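Local coordinates for Lmo0305 protein (Listeria monocytogenes, PDB 3PJ0), which belongs to the beta-eliminating lyase family of pyridoxal-phosphate-dependent proteins of the aminotransferase clan and carries its cofactor bound to a lysine, at residues E51-E54 / T55-K59; P155-E158 / E159-K162. All coordinates share one frame; numbering follows the deposited sequence. Where two conformers were deposited one is given.

Contact 1: residues E51-E54 / T55-K59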
loop_
_atom_site.group_PDB
_atom_site.type_symbol
_atom_site.label_atom_id
_atom_site.label_comp_id
_atom_site.label_asym_id
_atom_site.label_seq_id
_atom_site.Cartn_x
_atom_site.Cartn_y
_atom_site.Cartn_z
ATOM N N GLU A 51 -4.214 -7.455 13.848
ATOM C CA GLU A 51 -5.019 -8.655 14.128
ATOM C C GLU A 51 -6.341 -8.343 14.805
ATOM O O GLU A 51 -7.368 -8.942 14.454
ATOM C CB GLU A 51 -4.234 -9.652 14.979
ATOM C CG GLU A 51 -3.018 -10.176 14.278
ATOM C CD GLU A 51 -2.284 -11.230 15.077
ATOM O OE1 GLU A 51 -2.986 -11.984 15.806
ATOM O OE2 GLU A 51 -1.033 -11.313 14.936
ATOM N N ASP A 52 -6.333 -7.419 15.769
ATOM C CA ASP A 52 -7.562 -7.030 16.435
ATOM C C ASP A 52 -8.545 -6.371 15.457
ATOM O O ASP A 52 -9.739 -6.612 15.552
ATOM C CB ASP A 52 -7.303 -6.102 17.611
ATOM C CG ASP A 52 -6.505 -6.781 18.738
ATOM O OD1 ASP A 52 -6.198 -7.968 18.644
ATOM O OD2 ASP A 52 -6.135 -6.084 19.682
ATOM N N PHE A 53 -8.045 -5.541 14.533
ATOM C CA PHE A 53 -8.941 -4.874 13.589
ATOM C C PHE A 53 -9.523 -5.885 12.613
ATOM O O PHE A 53 -10.719 -5.850 12.304
ATOM C CB PHE A 53 -8.243 -3.750 12.832
ATOM C CG PHE A 53 -9.172 -2.934 11.976
ATOM C CD1 PHE A 53 -10.126 -2.121 12.560
ATOM C CD2 PHE A 53 -9.094 -2.993 10.591
ATOM C CE1 PHE A 53 -11.016 -1.383 11.750
ATOM C CE2 PHE A 53 -9.946 -2.262 9.796
ATOM C CZ PHE A 53 -10.905 -1.439 10.380
ATOM N N GLU A 54 -8.690 -6.785 12.118
ATOM C CA GLU A 54 -9.187 -7.855 11.232
ATOM C C GLU A 54 -10.280 -8.686 11.928
ATOM O O GLU A 54 -11.356 -8.913 11.378
ATOM C CB GLU A 54 -8.030 -8.760 10.802
ATOM C CG GLU A 54 -7.020 -8.032 9.863
ATOM C CD GLU A 54 -5.776 -8.810 9.565
ATOM O OE1 GLU A 54 -5.420 -9.710 10.380
ATOM O OE2 GLU A 54 -5.102 -8.499 8.541
ATOM N N THR A 55 -10.010 -9.097 13.160
ATOM C CA THR A 55 -10.996 -9.926 13.935
ATOM C C THR A 55 -12.324 -9.186 14.135
ATOM O O THR A 55 -13.396 -9.750 13.960
ATOM C CB THR A 55 -10.390 -10.390 15.261
ATOM O OG1 THR A 55 -9.188 -11.105 14.963
ATOM C CG2 THR A 55 -11.346 -11.344 16.021
ATOM N N LYS A 56 -12.236 -7.899 14.441
ATOM C CA LYS A 56 -13.415 -7.056 14.638
ATOM C C LYS A 56 -14.294 -6.899 13.388
ATOM O O LYS A 56 -15.528 -7.009 13.458
ATOM C CB LYS A 56 -12.959 -5.679 15.079
ATOM C CG LYS A 56 -14.053 -4.648 15.213
ATOM C CD LYS A 56 -13.476 -3.332 15.681
ATOM C CE LYS A 56 -14.483 -2.241 15.646
ATOM N NZ LYS A 56 -14.001 -1.021 16.386
ATOM N N ILE A 57 -13.669 -6.622 12.251
ATOM C CA ILE A 57 -14.426 -6.435 11.017
ATOM C C ILE A 57 -14.918 -7.795 10.528
ATOM O O ILE A 57 -16.043 -7.911 10.045
ATOM C CB ILE A 57 -13.597 -5.699 9.938
ATOM C CG1 ILE A 57 -13.104 -4.342 10.503
ATOM C CG2 ILE A 57 -14.433 -5.513 8.666
ATOM C CD1 ILE A 57 -14.213 -3.382 10.916
ATOM N N ALA A 58 -14.122 -8.844 10.708
ATOM C CA ALA A 58 -14.594 -10.173 10.329
ATOM C C ALA A 58 -15.883 -10.501 11.097
ATOM O O ALA A 58 -16.828 -10.988 10.504
ATOM C CB ALA A 58 -13.514 -11.265 10.549
ATOM N N LYS A 59 -15.927 -10.210 12.396
ATOM C CA LYS A 59 -17.131 -10.472 13.202
ATOM C C LYS A 59 -18.349 -9.633 12.727
ATOM O O LYS A 59 -19.472 -10.141 12.617
ATOM C CB LYS A 59 -16.838 -10.231 14.679
ATOM C CG LYS A 59 -17.996 -10.503 15.611
ATOM C CD LYS A 59 -17.545 -10.381 17.040
ATOM C CE LYS A 59 -18.619 -10.785 18.019
ATOM N NZ LYS A 59 -18.144 -10.581 19.420
HETATM O O HOH W 1 -7.397 -10.633 17.495
#
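Ile57 lays its CG1 over one face of the Phe53 ring, and Phe206 meets the same ring edge-to-face. CG1 stands 3.8 Å from the centroid of the Phe53 ring and 17° off the ring normal, a CH-pi contact shifted toward the rim. Its closest ring atom is CZ of Phe53, 3.6 Å from CG1 of Ile57. CD1 of Ile57 touches the same rim, 3.9 Å from CE1 of Phe53. The ring can meet Ile57, one turn on, because Phe53 CG stands anti to the backbone N (chi1 -173°). Ile217 packs on both side chains, and Ile246 and Ala249 of helix 243-256 also touch the ring.

Glu51, Asp52 and Thr55 lie on the exposed side. Glu51 O takes two bonds from Thr55: the backbone N at 2.9 Å, and OG1, also at 2.9 Å. The two donors come from opposite faces of the carbonyl plane. A water links Thr55 OG1 to Asp52 OD1, giving 3.1 Å to each. Lys56 runs out extended to salt bridges with Asp250 and Glu254. Glu54 is buried, and its OE2 accepts from Phe68 N. Ala58 N bonds to Glu54 O at 2.8 Å. This is an amphipathic alpha-helix with regular i to i+4 bonding, its apolar side packed on the large sheet and on helix 243-256.

Contact 2: residues P155-E158 / E159-K162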
loop_
_atom_site.group_PDB
_atom_site.type_symbol
_atom_site.label_atom_id
_atom_site.label_comp_id
_atom_site.label_asym_id
_atom_site.label_seq_id
_atom_site.Cartn_x
_atom_site.Cartn_y
_atom_site.Cartn_z
ATOM N N PRO A 155 -30.521 -3.779 -6.478
ATOM C CA PRO A 155 -31.630 -4.673 -6.707
ATOM C C PRO A 155 -32.420 -4.863 -5.400
ATOM O O PRO A 155 -31.887 -4.681 -4.285
ATOM C CB PRO A 155 -30.944 -5.981 -7.080
ATOM C CG PRO A 155 -29.670 -5.954 -6.305
ATOM C CD PRO A 155 -29.242 -4.497 -6.392
ATOM N N ALA A 156 -33.686 -5.222 -5.526
ATOM C CA ALA A 156 -34.446 -5.621 -4.346
ATOM C C ALA A 156 -33.640 -6.721 -3.620
ATOM O O ALA A 156 -32.945 -7.522 -4.262
ATOM C CB ALA A 156 -35.798 -6.154 -4.770
ATOM N N PHE A 157 -33.733 -6.764 -2.292
ATOM C CA PHE A 157 -32.976 -7.766 -1.544
ATOM C C PHE A 157 -33.339 -9.191 -1.987
ATOM O O PHE A 157 -32.469 -10.025 -2.167
ATOM C CB PHE A 157 -33.120 -7.597 -0.020
ATOM C CG PHE A 157 -32.080 -8.380 0.757
ATOM C CD1 PHE A 157 -30.793 -7.884 0.895
ATOM C CD2 PHE A 157 -32.374 -9.630 1.289
ATOM C CE1 PHE A 157 -29.818 -8.612 1.582
ATOM C CE2 PHE A 157 -31.396 -10.362 1.981
ATOM C CZ PHE A 157 -30.127 -9.856 2.110
ATOM N N GLU A 158 -34.619 -9.441 -2.231
ATOM C CA GLU A 158 -35.073 -10.771 -2.665
ATOM C C GLU A 158 -34.409 -11.219 -3.968
ATOM O O GLU A 158 -34.240 -12.411 -4.216
ATOM C CB GLU A 158 -36.595 -10.822 -2.795
ATOM C CG GLU A 158 -37.332 -10.643 -1.466
ATOM C CD GLU A 158 -37.342 -9.203 -0.963
ATOM O OE1 GLU A 158 -36.992 -8.288 -1.742
ATOM O OE2 GLU A 158 -37.678 -8.991 0.213
ATOM N N GLU A 159 -34.044 -10.267 -4.824
ATOM C CA GLU A 159 -33.380 -10.606 -6.072
ATOM C C GLU A 159 -31.909 -10.972 -5.830
ATOM O O GLU A 159 -31.319 -11.783 -6.559
ATOM C CB GLU A 159 -33.541 -9.468 -7.084
ATOM C CG GLU A 159 -34.993 -9.207 -7.490
ATOM C CD GLU A 159 -35.692 -10.379 -8.215
ATOM O OE1 GLU A 159 -35.018 -11.332 -8.660
ATOM O OE2 GLU A 159 -36.933 -10.311 -8.371
ATOM N N LEU A 160 -31.300 -10.367 -4.811
ATOM C CA LEU A 160 -29.934 -10.706 -4.438
ATOM C C LEU A 160 -29.964 -12.128 -3.869
ATOM O O LEU A 160 -29.110 -12.929 -4.177
ATOM C CB LEU A 160 -29.425 -9.658 -3.435
ATOM C CG LEU A 160 -27.953 -9.601 -3.049
ATOM C CD1 LEU A 160 -27.071 -9.425 -4.281
ATOM C CD2 LEU A 160 -27.756 -8.444 -2.075
ATOM N N GLU A 161 -30.994 -12.454 -3.090
ATOM C CA GLU A 161 -31.146 -13.822 -2.568
ATOM C C GLU A 161 -31.228 -14.835 -3.715
ATOM O O GLU A 161 -30.561 -15.863 -3.722
ATOM C CB GLU A 161 -32.386 -13.934 -1.676
ATOM C CG GLU A 161 -32.266 -13.153 -0.370
ATOM C CD GLU A 161 -33.549 -13.149 0.461
ATOM O OE1 GLU A 161 -34.653 -13.191 -0.119
ATOM O OE2 GLU A 161 -33.451 -13.109 1.708
ATOM N N LYS A 162 -32.035 -14.529 -4.709
ATOM C CA LYS A 162 -32.192 -15.422 -5.867
ATOM C C LYS A 162 -30.867 -15.573 -6.653
ATOM O O LYS A 162 -30.543 -16.649 -7.176
ATOM C CB LYS A 162 -33.364 -14.937 -6.729
ATOM C CG LYS A 162 -34.688 -15.076 -5.993
ATOM C CD LYS A 162 -35.864 -14.413 -6.680
ATOM C CE LYS A 162 -37.138 -14.703 -5.867
ATOM N NZ LYS A 162 -38.310 -13.865 -6.267
HETATM O O HOH W 2 -35.826 -14.096 -2.296
#
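Glu161 reaches back one turn to Phe157 and Glu158. Its CB lies 3.5 Å from Glu158 O. CG of Glu161 comes next, 3.8 Å from Phe157 CE2, with CD about as far from the same ring atom. The chain is extended beyond CG (chi2 174°) and crosses the Phe157 side chain at about a right angle. This brings the carboxylate to the ring edge, its plane turned 65° from the ring. There OE2 of Glu161 sits near the ring plane, 3.4 Å from CE2 of Phe157. OE1 lies 3.5 Å from Glu158 CA. A water donates to Glu161 OE1 at 2.6 Å and also to Glu158 O. That carbonyl takes the N-H of Lys162 as well.

Ala156 is the N-cap residue. Its O receives weak bonds from Glu159 N and Leu160 N. Tyr188 meets the Phe157 ring edge-to-face and also binds Pro155 O.

Glu158 and Glu159 in the first turn, with Glu161 just after, put negative charge near the N-terminal end of the helix dipole, which is probably favourable. Repulsion between Glu158 and Glu161, side by side, would offset part of this. An oxygen at the ring edge faces the slightly positive ring hydrogens, so that approach is probably mildly attractive.

Contact 1 comes first along the chain, on helix 48-61, and contact 2 follows on helix 157-170. Their centres are about 28 Å apart, and their nearest atoms are about 15 Å apart, so they do not touch. What they share is the mixed seven-stranded sheet. Helix 48-61 leads into strand 65-69 at one edge of it and packs on that strand and on strand 216-220. Helix 157-170 is the crossover between the parallel neighbours 140-144 and 173-178, nearer the middle. Both helices thus belong to the layers around the large sheet of this PLP-dependent fold. Neither contact touches the other chain of the two-chain assembly.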